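Local coordinates for penicillin-binding protein 1A (Mycobacterium tuberculosis, PDB 5CXW), which builds mycobacterial cell wall, polymerising glycan strands with one domain and cross-linking their peptides with a penicillin-sensitive transpeptidase domain, at residues A[272-277]-A[286-291]; A[280-285]-A[346-351]; A[310-315]-A[360-365]. One frame throughout, in Å; residues are numbered along the deposited sequence. Where two conformers were deposited one is given.

Contact 1: residues A[272-277]-A[286-291]; sequences PIAGYS and RDSAAK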
loop_
_atom_site.group_PDB
_atom_site.type_symbol
_atom_site.label_atom_id
_atom_site.label_comp_id
_atom_site.label_asym_id
_atom_site.label_seq_id
_atom_site.Cartn_x
_atom_site.Cartn_y
_atom_site.Cartn_z
ATOM N N PRO A 272 15.296 4.224 -3.370
ATOM C CA PRO A 272 15.496 5.163 -4.490
ATOM C C PRO A 272 14.198 5.457 -5.271
ATOM O O PRO A 272 14.229 6.151 -6.296
ATOM C CB PRO A 272 16.463 4.428 -5.412
ATOM C CG PRO A 272 16.448 3.011 -5.003
ATOM C CD PRO A 272 16.021 2.942 -3.555
ATOM N N ILE A 273 13.110 4.721 -4.949
ATOM C CA ILE A 273 11.942 4.717 -5.870
ATOM C C ILE A 273 11.115 5.996 -5.853
ATOM O O ILE A 273 10.649 6.376 -6.890
ATOM C CB ILE A 273 11.091 3.416 -5.698
ATOM C CG1 ILE A 273 11.999 2.223 -5.969
ATOM C CG2 ILE A 273 9.824 3.428 -6.546
ATOM C CD1 ILE A 273 11.312 0.857 -5.830
ATOM N N ALA A 274 10.957 6.702 -4.742
ATOM C CA ALA A 274 10.199 7.960 -4.815
ATOM C C ALA A 274 10.845 8.954 -5.830
ATOM O O ALA A 274 10.187 9.593 -6.633
ATOM C CB ALA A 274 10.103 8.562 -3.433
ATOM N N GLY A 275 12.152 9.048 -5.758
ATOM C CA GLY A 275 12.890 9.888 -6.699
ATOM C C GLY A 275 12.905 9.397 -8.121
ATOM O O GLY A 275 12.718 10.161 -9.042
ATOM N N TYR A 276 13.092 8.099 -8.295
ATOM C CA TYR A 276 13.020 7.475 -9.596
ATOM C C TYR A 276 11.670 7.688 -10.265
ATOM O O TYR A 276 11.587 7.775 -11.500
ATOM C CB TYR A 276 13.365 6.005 -9.483
ATOM C CG TYR A 276 13.462 5.276 -10.781
ATOM C CD1 TYR A 276 14.629 5.307 -11.500
ATOM C CD2 TYR A 276 12.384 4.589 -11.286
ATOM C CE1 TYR A 276 14.730 4.652 -12.724
ATOM C CE2 TYR A 276 12.468 3.944 -12.532
ATOM C CZ TYR A 276 13.632 3.967 -13.222
ATOM O OH TYR A 276 13.743 3.340 -14.467
ATOM N N SER A 277 10.613 7.708 -9.467
ATOM C CA SER A 277 9.248 7.872 -9.903
ATOM C C SER A 277 8.934 9.358 -10.158
ATOM O O SER A 277 8.092 9.948 -9.503
ATOM C CB SER A 277 8.306 7.305 -8.832
ATOM O OG SER A 277 8.630 5.932 -8.614
ATOM N N ARG A 286 14.150 14.357 3.143
ATOM C CA ARG A 286 13.662 13.258 3.944
ATOM C C ARG A 286 13.683 11.959 3.136
ATOM O O ARG A 286 13.053 11.886 2.090
ATOM C CB ARG A 286 12.253 13.582 4.429
ATOM C CG ARG A 286 11.720 12.606 5.439
ATOM C CD ARG A 286 10.290 12.896 5.807
ATOM N NE ARG A 286 10.088 14.215 6.396
ATOM C CZ ARG A 286 10.189 14.493 7.704
ATOM N NH1 ARG A 286 10.495 13.576 8.596
ATOM N NH2 ARG A 286 9.908 15.703 8.115
ATOM N N ASP A 287 14.344 10.929 3.644
ATOM C CA ASP A 287 14.380 9.619 2.973
ATOM C C ASP A 287 12.995 8.960 3.021
ATOM O O ASP A 287 12.195 9.171 3.937
ATOM C CB ASP A 287 15.377 8.639 3.631
ATOM C CG ASP A 287 16.830 9.078 3.524
ATOM O OD1 ASP A 287 17.080 10.022 2.751
ATOM O OD2 ASP A 287 17.719 8.522 4.259
ATOM N N SER A 288 12.750 8.081 2.060
ATOM C CA SER A 288 11.517 7.327 2.052
ATOM C C SER A 288 11.749 6.012 1.312
ATOM O O SER A 288 12.781 5.835 0.707
ATOM C CB SER A 288 10.401 8.096 1.303
ATOM O OG SER A 288 10.721 8.280 -0.058
ATOM N N ALA A 289 10.757 5.123 1.379
ATOM C CA ALA A 289 10.780 3.851 0.692
ATOM C C ALA A 289 9.434 3.728 0.036
ATOM O O ALA A 289 8.402 3.820 0.733
ATOM C CB ALA A 289 11.003 2.728 1.729
ATOM N N ALA A 290 9.363 3.521 -1.276
ATOM C CA ALA A 290 8.110 3.596 -1.990
ATOM C C ALA A 290 8.025 2.665 -3.168
ATOM O O ALA A 290 9.081 2.138 -3.648
ATOM C CB ALA A 290 7.888 5.054 -2.429
ATOM N N LYS A 291 6.816 2.463 -3.664
ATOM C CA LYS A 291 6.614 1.660 -4.871
ATOM C C LYS A 291 5.342 2.140 -5.573
ATOM O O LYS A 291 4.310 2.248 -4.959
ATOM C CB LYS A 291 6.540 0.161 -4.565
ATOM C CG LYS A 291 6.432 -0.692 -5.834
ATOM C CD LYS A 291 7.739 -0.749 -6.643
ATOM C CE LYS A 291 7.536 -1.440 -8.002
ATOM N NZ LYS A 291 6.868 -0.564 -8.972
HETATM O O HOH W 1 11.488 6.131 -2.004
#
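Ile273 is wrapped against the carbonyl oxygen of Ala290, and all four of its side-chain carbons meet that one atom. CB is nearest, 3.1 Å from Ala290 O, with CD1 at 3.4 Å from the same oxygen. CG2 sits anti to the backbone N (chi1 of CG1 -58°), and the extended chi2 of 180° carries CD1 onward to Lys291, where it meets CD at 4.0 Å as the two side chains cross obliquely. Ala274, one residue along, presents its methyl to Ala290 CB at 4.3 Å. The same methyl lies 3.4 Å from Ser288 OG, a purely van der Waals neighbour.

A water bridges Ala274 and Ser288: it accepts from Ala274 N at 2.8 Å and is hydrogen-bonded to Ser288 OG at 3.0 Å. Ser277 closes the short helix 273-276, its OG and N both donating to Ile273 O from opposite faces of the carbonyl plane.

In fold terms, this helix is laid on the edge strand 289-296 of the central sheet, next to the lysine of what is probably the KTG motif of penicillin-binding proteins. The CB of Lys291 points away from the helix, though its CD still meets Ile273, and NZ bonds to Ser150 OG; the side chain comes within about 3 Å of the penicillin-derived ligand at the nearest atoms.

Across the interface the protein makes no direct hydrogen bond, and Ala290 O is buried without a polar partner, enclosed by the isoleucine's hydrocarbon. Cohesion therefore comes from apolar packing and a single bridging water.

Contact 2: residues A[280-285]-A[346-351]; sequences HNLAGG and DIWKAT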
loop_
_atom_site.group_PDB
_atom_site.type_symbol
_atom_site.label_atom_id
_atom_site.label_comp_id
_atom_site.label_asym_id
_atom_site.label_seq_id
_atom_site.Cartn_x
_atom_site.Cartn_y
_atom_site.Cartn_z
ATOM N N HIS A 280 9.693 12.352 -7.020
ATOM C CA HIS A 280 8.792 12.559 -5.920
ATOM C C HIS A 280 9.409 12.283 -4.560
ATOM O O HIS A 280 8.721 11.894 -3.608
ATOM C CB HIS A 280 7.522 11.725 -6.118
ATOM C CG HIS A 280 6.591 12.318 -7.098
ATOM N ND1 HIS A 280 6.600 11.954 -8.432
ATOM C CD2 HIS A 280 5.567 13.196 -6.938
ATOM C CE1 HIS A 280 5.644 12.635 -9.057
ATOM N NE2 HIS A 280 5.031 13.419 -8.174
ATOM N N ASN A 281 10.709 12.546 -4.457
ATOM C CA ASN A 281 11.447 12.559 -3.140
ATOM C C ASN A 281 10.682 13.501 -2.199
ATOM O O ASN A 281 10.225 14.579 -2.627
ATOM C CB ASN A 281 12.847 13.194 -3.286
ATOM C CG ASN A 281 13.658 12.709 -4.490
ATOM O OD1 ASN A 281 14.684 11.917 -4.302
ATOM N ND2 ASN A 281 13.302 13.227 -5.751
ATOM N N LEU A 282 10.603 13.125 -0.921
ATOM C CA LEU A 282 9.924 13.936 0.070
ATOM C C LEU A 282 10.739 15.210 0.321
ATOM O O LEU A 282 11.981 15.280 0.058
ATOM C CB LEU A 282 9.756 13.150 1.379
ATOM C CG LEU A 282 8.861 11.896 1.246
ATOM C CD1 LEU A 282 8.628 11.246 2.594
ATOM C CD2 LEU A 282 7.528 12.257 0.582
ATOM N N ALA A 283 10.046 16.225 0.822
ATOM C CA ALA A 283 10.674 17.506 1.064
ATOM C C ALA A 283 11.802 17.481 2.117
ATOM O O ALA A 283 11.803 16.669 3.032
ATOM C CB ALA A 283 9.620 18.518 1.434
ATOM N N GLY A 284 12.753 18.401 1.969
ATOM C CA GLY A 284 13.758 18.657 2.993
ATOM C C GLY A 284 14.753 17.521 3.166
ATOM O O GLY A 284 15.301 17.336 4.256
ATOM N N GLY A 285 14.986 16.770 2.081
ATOM C CA GLY A 285 15.897 15.630 2.099
ATOM C C GLY A 285 15.434 14.428 2.872
ATOM O O GLY A 285 16.226 13.570 3.269
ATOM N N ASP A 346 1.977 12.466 -6.698
ATOM C CA ASP A 346 1.771 13.849 -6.289
ATOM C C ASP A 346 1.022 13.905 -4.953
ATOM O O ASP A 346 1.438 14.625 -4.001
ATOM C CB ASP A 346 0.954 14.629 -7.344
ATOM C CG ASP A 346 1.661 14.805 -8.664
ATOM O OD1 ASP A 346 2.904 14.960 -8.725
ATOM O OD2 ASP A 346 0.938 14.846 -9.682
ATOM N N ILE A 347 -0.059 13.110 -4.830
ATOM C CA ILE A 347 -0.856 13.088 -3.632
ATOM C C ILE A 347 -0.066 12.489 -2.457
ATOM O O ILE A 347 -0.118 12.998 -1.340
ATOM C CB ILE A 347 -2.190 12.327 -3.887
ATOM C CG1 ILE A 347 -3.067 13.065 -4.908
ATOM C CG2 ILE A 347 -2.913 12.017 -2.581
ATOM C CD1 ILE A 347 -4.229 12.234 -5.503
ATOM N N TRP A 348 0.595 11.385 -2.708
ATOM C CA TRP A 348 1.401 10.663 -1.689
ATOM C C TRP A 348 2.468 11.633 -1.115
ATOM O O TRP A 348 2.612 11.788 0.103
ATOM C CB TRP A 348 2.078 9.448 -2.334
ATOM C CG TRP A 348 3.028 8.766 -1.375
ATOM C CD1 TRP A 348 2.706 7.893 -0.375
ATOM C CD2 TRP A 348 4.460 8.927 -1.315
ATOM N NE1 TRP A 348 3.862 7.512 0.306
ATOM C CE2 TRP A 348 4.940 8.107 -0.261
ATOM C CE3 TRP A 348 5.381 9.635 -2.087
ATOM C CZ2 TRP A 348 6.323 8.005 0.062
ATOM C CZ3 TRP A 348 6.771 9.550 -1.741
ATOM C CH2 TRP A 348 7.204 8.762 -0.679
ATOM N N LYS A 349 3.227 12.263 -2.004
ATOM C CA LYS A 349 4.300 13.170 -1.576
ATOM C C LYS A 349 3.742 14.320 -0.726
ATOM O O LYS A 349 4.307 14.703 0.320
ATOM C CB LYS A 349 5.070 13.723 -2.790
ATOM C CG LYS A 349 5.954 14.943 -2.410
ATOM C CD LYS A 349 6.937 15.313 -3.498
ATOM C CE LYS A 349 7.492 16.700 -3.231
ATOM N NZ LYS A 349 8.372 16.726 -2.018
ATOM N N ALA A 350 2.657 14.923 -1.210
ATOM C CA ALA A 350 2.055 16.065 -0.523
ATOM C C ALA A 350 1.482 15.652 0.817
ATOM O O ALA A 350 1.645 16.376 1.824
ATOM C CB ALA A 350 0.983 16.677 -1.379
ATOM N N THR A 351 0.875 14.480 0.860
ATOM C CA THR A 351 0.315 13.990 2.125
ATOM C C THR A 351 1.446 13.719 3.113
ATOM O O THR A 351 1.381 14.097 4.302
ATOM C CB THR A 351 -0.478 12.704 1.863
ATOM O OG1 THR A 351 -1.610 12.983 0.989
ATOM C CG2 THR A 351 -1.025 12.141 3.213
#
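His280 NE2 donates to Asp346 OD1 over 2.7 Å, nearly straight at 171°, the first of two side-chain hydrogen bonds that tie the loop 280-285 to helix 343-356. The acceptor lies in the plane of the imidazole, at its edge, yet the ring comes in from above the carboxylate plane, the two planes being turned 49° apart. On the other side of the ring ND1 bonds to Ser277 O, so both nitrogens are engaged and the ring's rotation is fixed. The second bond runs the other way: Lys349 NZ donates a hydrogen bond to Asn281 O at 2.9 Å, in the carbonyl plane and on a lone pair. The lysine chain is extended as far as CE and bends only at chi4 (68°), which places NZ beside the loop backbone. There it also makes a salt bridge with Asp353, whose other carboxylate oxygen receives Ala283 N.

Apolar packing joins Leu282 to Trp348. The two side chains cross at about a right angle, CD2 of the leucine reaching CZ3 of the indole at 3.6 Å and CH2 at 3.7 Å.

A carbonyl meets the same indole at its edge: His280 O lies in the ring plane, 3.6 Å from Trp348 CZ3. Trp348 NE1, for its part, bonds to Gly310 O of the central sheet, which holds the indole between the sheet and this loop.

Away from the ligand, this is structural packing of the loop leading to strand 289-296 against helix 343-356 of the transpeptidase domain. With both nitrogens facing oxygen acceptors and a carboxylate at one of them, His280 would probably favour the doubly protonated, cationic form.

Contact 3: residues A[310-315]-A[360-365]; sequences GYTPSL and SNETFP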
loop_
_atom_site.group_PDB
_atom_site.type_symbol
_atom_site.label_atom_id
_atom_site.label_comp_id
_atom_site.label_asym_id
_atom_site.label_seq_id
_atom_site.Cartn_x
_atom_site.Cartn_y
_atom_site.Cartn_z
ATOM N N GLY A 310 4.149 4.245 0.043
ATOM C CA GLY A 310 5.476 4.375 0.585
ATOM C C GLY A 310 5.470 4.967 1.977
ATOM O O GLY A 310 4.446 5.478 2.460
ATOM N N TYR A 311 6.630 4.862 2.603
ATOM C CA TYR A 311 6.783 5.098 4.029
ATOM C C TYR A 311 8.088 5.708 4.459
ATOM O O TYR A 311 9.087 5.688 3.733
ATOM C CB TYR A 311 6.580 3.748 4.775
ATOM C CG TYR A 311 7.529 2.623 4.421
ATOM C CD1 TYR A 311 8.790 2.459 5.019
ATOM C CD2 TYR A 311 7.156 1.681 3.452
ATOM C CE1 TYR A 311 9.619 1.362 4.679
ATOM C CE2 TYR A 311 7.972 0.638 3.129
ATOM C CZ TYR A 311 9.187 0.459 3.751
ATOM O OH TYR A 311 9.959 -0.636 3.398
ATOM N N THR A 312 8.061 6.258 5.700
ATOM C CA THR A 312 9.194 6.472 6.522
ATOM C C THR A 312 9.007 5.567 7.729
ATOM O O THR A 312 7.992 4.924 7.856
ATOM C CB THR A 312 9.277 7.944 6.956
ATOM O OG1 THR A 312 8.302 8.180 7.959
ATOM C CG2 THR A 312 9.108 8.832 5.811
ATOM N N PRO A 313 9.966 5.519 8.649
ATOM C CA PRO A 313 9.729 4.659 9.820
ATOM C C PRO A 313 8.523 5.078 10.685
ATOM O O PRO A 313 8.023 4.279 11.500
ATOM C CB PRO A 313 11.054 4.785 10.601
ATOM C CG PRO A 313 12.061 5.137 9.531
ATOM C CD PRO A 313 11.346 6.034 8.599
ATOM N N SER A 314 8.040 6.302 10.512
ATOM C CA SER A 314 6.980 6.874 11.341
ATOM C C SER A 314 5.631 7.054 10.620
ATOM O O SER A 314 4.678 7.438 11.253
ATOM C CB SER A 314 7.473 8.180 11.948
ATOM O OG SER A 314 8.503 7.907 12.910
ATOM N N LEU A 315 5.538 6.757 9.321
ATOM C CA LEU A 315 4.297 6.912 8.593
ATOM C C LEU A 315 4.322 6.151 7.292
ATOM O O LEU A 315 5.262 6.244 6.528
ATOM C CB LEU A 315 3.932 8.380 8.340
ATOM C CG LEU A 315 2.453 8.604 8.031
ATOM C CD1 LEU A 315 1.568 8.331 9.249
ATOM C CD2 LEU A 315 2.321 10.071 7.636
ATOM N N SER A 360 11.752 15.707 12.627
ATOM C CA SER A 360 13.094 15.520 12.101
ATOM C C SER A 360 13.127 14.362 11.108
ATOM O O SER A 360 12.282 13.455 11.143
ATOM C CB SER A 360 14.105 15.270 13.226
ATOM O OG SER A 360 13.777 14.121 13.977
ATOM N N ASN A 361 14.106 14.411 10.220
ATOM C CA ASN A 361 14.256 13.364 9.201
ATOM C C ASN A 361 14.841 12.104 9.798
ATOM O O ASN A 361 15.930 12.141 10.375
ATOM C CB ASN A 361 15.160 13.826 8.054
ATOM C CG ASN A 361 14.522 14.915 7.216
ATOM O OD1 ASN A 361 13.313 15.165 7.285
ATOM N ND2 ASN A 361 15.343 15.563 6.387
ATOM N N GLU A 362 14.149 10.982 9.596
ATOM C CA GLU A 362 14.664 9.683 10.024
ATOM C C GLU A 362 15.408 8.944 8.917
ATOM O O GLU A 362 15.134 9.122 7.739
ATOM C CB GLU A 362 13.528 8.795 10.459
ATOM C CG GLU A 362 12.824 9.322 11.662
ATOM C CD GLU A 362 11.727 8.396 12.125
ATOM O OE1 GLU A 362 10.670 8.306 11.477
ATOM O OE2 GLU A 362 11.947 7.728 13.169
ATOM N N THR A 363 16.369 8.121 9.314
ATOM C CA THR A 363 17.091 7.264 8.363
ATOM C C THR A 363 16.640 5.846 8.621
ATOM O O THR A 363 16.161 5.504 9.716
ATOM C CB THR A 363 18.597 7.360 8.529
ATOM O OG1 THR A 363 18.907 7.148 9.881
ATOM C CG2 THR A 363 19.054 8.775 8.238
ATOM N N PHE A 364 16.742 5.036 7.583
ATOM C CA PHE A 364 16.303 3.654 7.709
ATOM C C PHE A 364 17.376 2.759 8.340
ATOM O O PHE A 364 18.571 3.049 8.259
ATOM C CB PHE A 364 15.919 3.159 6.313
ATOM C CG PHE A 364 14.680 3.768 5.792
ATOM C CD1 PHE A 364 13.490 3.450 6.362
ATOM C CD2 PHE A 364 14.702 4.585 4.684
ATOM C CE1 PHE A 364 12.282 3.977 5.866
ATOM C CE2 PHE A 364 13.520 5.134 4.174
ATOM C CZ PHE A 364 12.291 4.786 4.739
ATOM N N PRO A 365 16.945 1.647 8.953
ATOM C CA PRO A 365 17.915 0.755 9.582
ATOM C C PRO A 365 18.848 0.142 8.565
ATOM O O PRO A 365 18.443 -0.213 7.484
ATOM C CB PRO A 365 17.032 -0.309 10.285
ATOM C CG PRO A 365 15.664 0.188 10.213
ATOM C CD PRO A 365 15.551 1.216 9.158
HETATM O O HOH W 2 9.465 9.978 9.712
#
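Glu362 OE1 is shared by a serine and a water, and both lead back to the same turn. Ser314 OG donates to it over a short 2.6 Å, on the syn side of the carboxylate and 31° out of its plane. Water 2 donates a second hydrogen bond to OE1 at 2.7 Å and is hydrogen-bonded to Thr312 OG1 at 2.8 Å. That same threonine oxygen accepts from Ser314 N, forming an ST turn, so one ring of bonds joins Thr312, Ser314 and Glu362.

The turn is a type I beta turn, Thr312 to Leu315, and makes the tight hairpin between strands 303-312 and 315-323 of the central sheet; the segment 360-365, after helix 343-356, passes across it.

Beside the polar ring, Pro313 runs alongside the Glu362 side chain, pointing the other way, and offers its CD to Phe364 CE1 at 3.5 Å. Phe364 CZ comes to 3.5 Å from Tyr311 O, which lies at the ring's edge in its plane. The two aromatic rings meet obliquely, planes 88° apart, while Tyr311 OH bonds to Thr267 in helix 260-270.

In the fold
Contacts 1 and 2 lie about 9 Å apart between centres and interlock along the chain, the loop 280-285 joining the two halves of contact 1. Trp348 touches both: its CH2 comes within 3.6 Å of Ser288 OG. Contact 3, about 11 Å from contact 1 by centres, shares the sheet with it, Ala289 O accepting from Tyr311 N at 2.8 Å. Contacts 2 and 3, about 13 Å apart, are joined by the hydrogen bond from Asn361 ND2 to Gly284 O, 2.8 Å long. Only contact 1 reaches the pocket: the Lys291 side chain is about 4 Å from that of Ser97, the probable acylated serine, whereas His280's is about 11 Å from the ligand.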